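Local coordinates for putative NADH dehydrogenase/NAD(P)H nitroreductase (Parabacteroides distasonis, PDB 3M5K), which binds flavin mononucleotide and is probably an NAD(P)H-dependent oxidoreductase of the nitroreductase family, at residues Y21-I35 with A71-V83. Residues are numbered along the deposited sequence; the frame is centred on the assembly and turned at random. Where two conformers were deposited one is given.
Sequences YKDRPVEKEKIDKLI and ARMLKETRQAIVV
The Tyr21 ring has Glu76 O at its edge, 3.7 Å from CD2 and in the ring plane. Selenomethionine Met73, a residue of the flavin mononucleotide pocket, also meets this edge, through CG, while Thr77 CB approaches obliquely. Tyr21 OH hydrogen-bonds to Val18 O. The Arg78 guanidinium receives Asp23 O at its edge, where NE donates a 2.9 Å hydrogen bond to that oxygen. NH2 also makes a salt bridge to the Asp23 carboxylate, OD1 at 3.1 Å, though its hydrogen bonds to OD1 and OD2 are weak. The carboxylate is turned 84° from the guanidinium plane. The Arg78 chain runs extended from CG to NE, beside the Pro25 ring. Gln79 OE1 accepts a nearly straight 3.0 Å hydrogen bond from Val26 N, which comes from above the amide's carbonyl plane. A bend at chi2 (-81°) turns the amide across Val26 CG2. Gln79 NE2 hydrogen-bonds to Val149 O and to a water that also reaches Arg24 O and Arg78 N. A leucine in place of Gln79 would probably leave Val26 N without its acceptor. Ile81 CD1 of the strand packs on Ile35 CD1 (3.7 Å) and Leu34 CD1 of the helix. The contact thus pairs a charged outer end with an apolar helix-on-sheet interior, and buried Gln79 satisfies the backbone just before the helix.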
loop_
_atom_site.group_PDB
_atom_site.type_symbol
_atom_site.label_atom_id
_atom_site.label_comp_id
_atom_site.label_asym_id
_atom_site.label_seq_id
_atom_site.Cartn_x
_atom_site.Cartn_y
_atom_site.Cartn_z
ATOM N N TYR A 21 17.737 14.319 -5.986
ATOM C CA TYR A 21 18.466 13.893 -4.794
ATOM C C TYR A 21 19.840 14.590 -4.688
ATOM O O TYR A 21 20.428 15.003 -5.703
ATOM C CB TYR A 21 18.654 12.363 -4.805
ATOM C CG TYR A 21 17.398 11.655 -5.277
ATOM C CD1 TYR A 21 16.259 11.570 -4.451
ATOM C CD2 TYR A 21 17.320 11.122 -6.557
ATOM C CE1 TYR A 21 15.083 10.945 -4.908
ATOM C CE2 TYR A 21 16.158 10.511 -7.032
ATOM C CZ TYR A 21 15.033 10.421 -6.195
ATOM O OH TYR A 21 13.893 9.830 -6.721
ATOM N N LYS A 22 20.331 14.704 -3.459
ATOM C CA LYS A 22 21.722 15.061 -3.219
ATOM C C LYS A 22 22.610 13.955 -3.729
ATOM O O LYS A 22 22.186 12.817 -3.887
ATOM C CB LYS A 22 21.965 15.265 -1.731
ATOM C CG LYS A 22 21.212 16.438 -1.207
ATOM C CD LYS A 22 21.560 16.710 0.222
ATOM C CE LYS A 22 20.775 17.908 0.761
ATOM N NZ LYS A 22 20.832 19.097 -0.157
ATOM N N ASP A 23 23.869 14.272 -3.969
ATOM C CA ASP A 23 24.753 13.292 -4.550
ATOM C C ASP A 23 25.064 12.127 -3.631
ATOM O O ASP A 23 25.327 11.018 -4.118
ATOM C CB ASP A 23 26.062 13.942 -5.038
ATOM C CG ASP A 23 27.075 12.912 -5.524
ATOM O OD1 ASP A 23 26.922 12.385 -6.643
ATOM O OD2 ASP A 23 28.023 12.622 -4.764
ATOM N N ARG A 24 25.018 12.353 -2.320
ATOM C CA ARG A 24 25.522 11.365 -1.373
ATOM C C ARG A 24 24.686 10.083 -1.292
ATOM O O ARG A 24 23.462 10.138 -1.375
ATOM C CB ARG A 24 25.678 11.973 0.024
ATOM C CG ARG A 24 24.403 12.429 0.732
ATOM C CD ARG A 24 24.699 12.624 2.227
ATOM N NE ARG A 24 23.585 13.194 2.988
ATOM C CZ ARG A 24 23.209 14.471 2.951
ATOM N NH1 ARG A 24 23.838 15.343 2.171
ATOM N NH2 ARG A 24 22.181 14.874 3.689
ATOM N N PRO A 25 25.352 8.924 -1.125
ATOM C CA PRO A 25 24.611 7.662 -0.979
ATOM C C PRO A 25 23.840 7.578 0.336
ATOM O O PRO A 25 24.134 8.291 1.304
ATOM C CB PRO A 25 25.703 6.584 -1.018
ATOM C CG PRO A 25 26.945 7.273 -0.591
ATOM C CD PRO A 25 26.816 8.712 -1.058
ATOM N N VAL A 26 22.831 6.720 0.344
ATOM C CA VAL A 26 22.053 6.468 1.538
ATOM C C VAL A 26 22.752 5.348 2.292
ATOM O O VAL A 26 23.162 4.353 1.698
ATOM C CB VAL A 26 20.572 6.124 1.185
ATOM C CG1 VAL A 26 19.796 5.681 2.440
ATOM C CG2 VAL A 26 19.904 7.337 0.466
ATOM N N GLU A 27 22.869 5.522 3.604
ATOM C CA GLU A 27 23.519 4.557 4.487
ATOM C C GLU A 27 22.842 3.187 4.411
ATOM O O GLU A 27 21.607 3.096 4.293
ATOM C CB GLU A 27 23.487 5.071 5.925
ATOM C CG GLU A 27 24.200 6.438 6.128
ATOM C CD GLU A 27 23.296 7.664 5.984
ATOM O OE1 GLU A 27 22.281 7.626 5.248
ATOM O OE2 GLU A 27 23.622 8.703 6.605
ATOM N N LYS A 28 23.646 2.129 4.483
ATOM C CA LYS A 28 23.135 0.766 4.388
ATOM C C LYS A 28 22.125 0.437 5.499
ATOM O O LYS A 28 21.198 -0.346 5.274
ATOM C CB LYS A 28 24.284 -0.245 4.383
ATOM C CG LYS A 28 25.004 -0.382 5.712
ATOM N N GLU A 29 22.293 1.048 6.675
ATOM C CA GLU A 29 21.392 0.828 7.802
ATOM C C GLU A 29 20.013 1.398 7.479
ATOM O O GLU A 29 18.998 0.785 7.809
ATOM C CB GLU A 29 21.908 1.468 9.099
ATOM N N LYS A 30 19.991 2.560 6.830
ATOM C CA LYS A 30 18.745 3.151 6.403
ATOM C C LYS A 30 18.058 2.324 5.276
ATOM O O LYS A 30 16.855 2.125 5.329
ATOM C CB LYS A 30 18.944 4.603 6.009
ATOM C CG LYS A 30 19.323 5.517 7.175
ATOM C CD LYS A 30 18.980 6.961 6.861
ATOM C CE LYS A 30 19.314 7.936 7.986
ATOM N NZ LYS A 30 18.431 9.152 7.882
ATOM N N ILE A 31 18.824 1.839 4.295
ATOM C CA ILE A 31 18.269 0.943 3.276
ATOM C C ILE A 31 17.636 -0.301 3.916
ATOM O O ILE A 31 16.539 -0.733 3.519
ATOM C CB ILE A 31 19.331 0.522 2.210
ATOM C CG1 ILE A 31 19.837 1.750 1.443
ATOM C CG2 ILE A 31 18.751 -0.504 1.235
ATOM C CD1 ILE A 31 18.753 2.545 0.702
ATOM N N ASP A 32 18.306 -0.876 4.911
ATOM C CA ASP A 32 17.795 -2.080 5.543
ATOM C C ASP A 32 16.472 -1.814 6.293
ATOM O O ASP A 32 15.591 -2.661 6.283
ATOM C CB ASP A 32 18.806 -2.745 6.485
ATOM C CG ASP A 32 18.346 -4.154 6.925
ATOM O OD1 ASP A 32 18.079 -5.019 6.027
ATOM O OD2 ASP A 32 18.197 -4.366 8.161
ATOM N N LYS A 33 16.338 -0.639 6.891
ATOM C CA LYS A 33 15.091 -0.264 7.579
ATOM C C LYS A 33 13.943 -0.079 6.596
ATOM O O LYS A 33 12.808 -0.391 6.913
ATOM C CB LYS A 33 15.263 1.029 8.374
ATOM C CG LYS A 33 15.948 0.815 9.716
ATOM C CD LYS A 33 16.283 2.149 10.360
ATOM C CE LYS A 33 17.172 1.931 11.576
ATOM N NZ LYS A 33 17.294 3.185 12.351
ATOM N N LEU A 34 14.256 0.439 5.411
ATOM C CA LEU A 34 13.281 0.600 4.343
ATOM C C LEU A 34 12.708 -0.751 3.936
ATOM O O LEU A 34 11.488 -0.894 3.775
ATOM C CB LEU A 34 13.889 1.320 3.111
ATOM C CG LEU A 34 14.286 2.811 3.237
ATOM C CD1 LEU A 34 14.912 3.256 1.880
ATOM C CD2 LEU A 34 13.107 3.708 3.601
ATOM N N ILE A 35 13.602 -1.730 3.820
ATOM C CA ILE A 35 13.247 -3.094 3.443
ATOM C C ILE A 35 12.396 -3.723 4.555
ATOM O O ILE A 35 11.335 -4.274 4.313
ATOM C CB ILE A 35 14.513 -3.965 3.228
ATOM C CG1 ILE A 35 15.401 -3.380 2.110
ATOM C CG2 ILE A 35 14.125 -5.423 2.912
ATOM C CD1 ILE A 35 14.640 -3.067 0.812
ATOM N N ALA A 71 11.096 7.193 -15.540
ATOM C CA ALA A 71 12.035 6.872 -14.482
ATOM C C ALA A 71 13.438 7.358 -14.848
ATOM O O ALA A 71 14.447 6.747 -14.501
ATOM C CB ALA A 71 12.007 5.353 -14.168
ATOM N N ARG A 72 13.513 8.518 -15.500
ATOM C CA ARG A 72 14.819 9.019 -15.959
ATOM C C ARG A 72 15.725 9.432 -14.792
ATOM O O ARG A 72 16.955 9.484 -14.945
ATOM C CB ARG A 72 14.663 10.207 -16.938
ATOM C CG ARG A 72 13.822 9.960 -18.155
ATOM C CD ARG A 72 14.383 8.928 -19.092
ATOM N NE ARG A 72 13.669 8.995 -20.366
ATOM C CZ ARG A 72 13.544 7.998 -21.245
ATOM N NH1 ARG A 72 14.059 6.801 -21.016
ATOM N NH2 ARG A 72 12.857 8.197 -22.369
HETATM N N MSE A 73 15.110 9.703 -13.640
HETATM C CA MSE A 73 15.825 10.078 -12.411
HETATM C C MSE A 73 16.750 8.985 -11.864
HETATM O O MSE A 73 17.626 9.263 -11.033
HETATM C CB MSE A 73 14.838 10.554 -11.327
HETATM C CG MSE A 73 14.174 9.461 -10.479
HETATM SE SE MSE A 73 12.916 8.441 -11.526
HETATM C CE MSE A 73 11.479 9.757 -11.553
ATOM N N LEU A 74 16.582 7.754 -12.343
ATOM C CA LEU A 74 17.491 6.654 -11.990
ATOM C C LEU A 74 18.959 7.004 -12.322
ATOM O O LEU A 74 19.879 6.505 -11.691
ATOM C CB LEU A 74 17.099 5.347 -12.688
ATOM C CG LEU A 74 15.878 4.655 -12.077
ATOM C CD1 LEU A 74 15.369 3.534 -12.996
ATOM C CD2 LEU A 74 16.209 4.136 -10.678
ATOM N N LYS A 75 19.154 7.858 -13.327
ATOM C CA LYS A 75 20.509 8.321 -13.696
ATOM C C LYS A 75 21.118 9.218 -12.632
ATOM O O LYS A 75 22.346 9.362 -12.577
ATOM C CB LYS A 75 20.470 9.069 -15.029
ATOM C CG LYS A 75 21.469 8.528 -16.000
ATOM C CD LYS A 75 21.244 9.020 -17.410
ATOM C CE LYS A 75 21.559 7.915 -18.421
ATOM N NZ LYS A 75 21.374 8.445 -19.797
ATOM N N GLU A 76 20.260 9.805 -11.793
ATOM C CA GLU A 76 20.644 10.791 -10.798
ATOM C C GLU A 76 20.560 10.304 -9.351
ATOM O O GLU A 76 20.518 11.113 -8.433
ATOM C CB GLU A 76 19.776 12.050 -10.953
ATOM C CG GLU A 76 19.670 12.568 -12.395
ATOM C CD GLU A 76 21.033 12.857 -13.035
ATOM O OE1 GLU A 76 22.016 13.138 -12.296
ATOM O OE2 GLU A 76 21.124 12.801 -14.292
ATOM N N THR A 77 20.552 8.987 -9.145
ATOM C CA THR A 77 20.650 8.441 -7.804
ATOM C C THR A 77 21.687 7.349 -7.758
ATOM O O THR A 77 22.022 6.782 -8.786
ATOM C CB THR A 77 19.275 7.870 -7.322
ATOM O OG1 THR A 77 19.421 7.350 -5.993
ATOM C CG2 THR A 77 18.734 6.785 -8.288
ATOM N N ARG A 78 22.184 7.054 -6.556
ATOM C CA ARG A 78 23.144 5.985 -6.371
ATOM C C ARG A 78 22.458 4.696 -5.955
ATOM O O ARG A 78 23.095 3.651 -5.896
ATOM C CB ARG A 78 24.194 6.383 -5.327
ATOM C CG ARG A 78 25.073 7.560 -5.749
ATOM C CD ARG A 78 26.113 7.871 -4.705
ATOM N NE ARG A 78 27.011 8.943 -5.154
ATOM C CZ ARG A 78 28.011 8.789 -6.028
ATOM N NH1 ARG A 78 28.304 7.599 -6.556
ATOM N NH2 ARG A 78 28.753 9.840 -6.367
ATOM N N GLN A 79 21.162 4.760 -5.643
ATOM C CA GLN A 79 20.459 3.572 -5.179
ATOM C C GLN A 79 18.955 3.615 -5.474
ATOM O O GLN A 79 18.301 4.672 -5.416
ATOM C CB GLN A 79 20.689 3.316 -3.670
ATOM C CG GLN A 79 20.229 4.461 -2.752
ATOM C CD GLN A 79 21.238 5.583 -2.666
ATOM O OE1 GLN A 79 22.385 5.333 -2.299
ATOM N NE2 GLN A 79 20.832 6.813 -2.986
ATOM N N ALA A 80 18.436 2.438 -5.792
ATOM C CA ALA A 80 17.006 2.231 -5.992
ATOM C C ALA A 80 16.644 0.859 -5.457
ATOM O O ALA A 80 17.462 -0.064 -5.453
ATOM C CB ALA A 80 16.648 2.337 -7.476
ATOM N N ILE A 81 15.387 0.724 -5.056
ATOM C CA ILE A 81 14.846 -0.546 -4.637
ATOM C C ILE A 81 13.709 -0.967 -5.576
ATOM O O ILE A 81 12.774 -0.199 -5.831
ATOM C CB ILE A 81 14.320 -0.494 -3.185
ATOM C CG1 ILE A 81 15.475 -0.118 -2.232
ATOM C CG2 ILE A 81 13.696 -1.842 -2.797
ATOM C CD1 ILE A 81 15.037 0.246 -0.795
ATOM N N VAL A 82 13.806 -2.187 -6.074
ATOM C CA VAL A 82 12.783 -2.780 -6.954
ATOM C C VAL A 82 11.952 -3.786 -6.165
ATOM O O VAL A 82 12.491 -4.785 -5.663
ATOM C CB VAL A 82 13.444 -3.440 -8.200
ATOM C CG1 VAL A 82 12.402 -4.091 -9.131
ATOM C CG2 VAL A 82 14.286 -2.342 -8.974
ATOM N N VAL A 83 10.665 -3.475 -5.984
ATOM C CA VAL A 83 9.763 -4.377 -5.298
ATOM C C VAL A 83 9.148 -5.321 -6.323
ATOM O O VAL A 83 8.566 -4.872 -7.299
ATOM C CB VAL A 83 8.667 -3.619 -4.474
ATOM C CG1 VAL A 83 7.776 -4.652 -3.707
ATOM C CG2 VAL A 83 9.322 -2.547 -3.544
HETATM O O HOH W 1 19.048 13.945 -8.490
HETATM O O HOH W 2 22.632 9.000 -4.097
#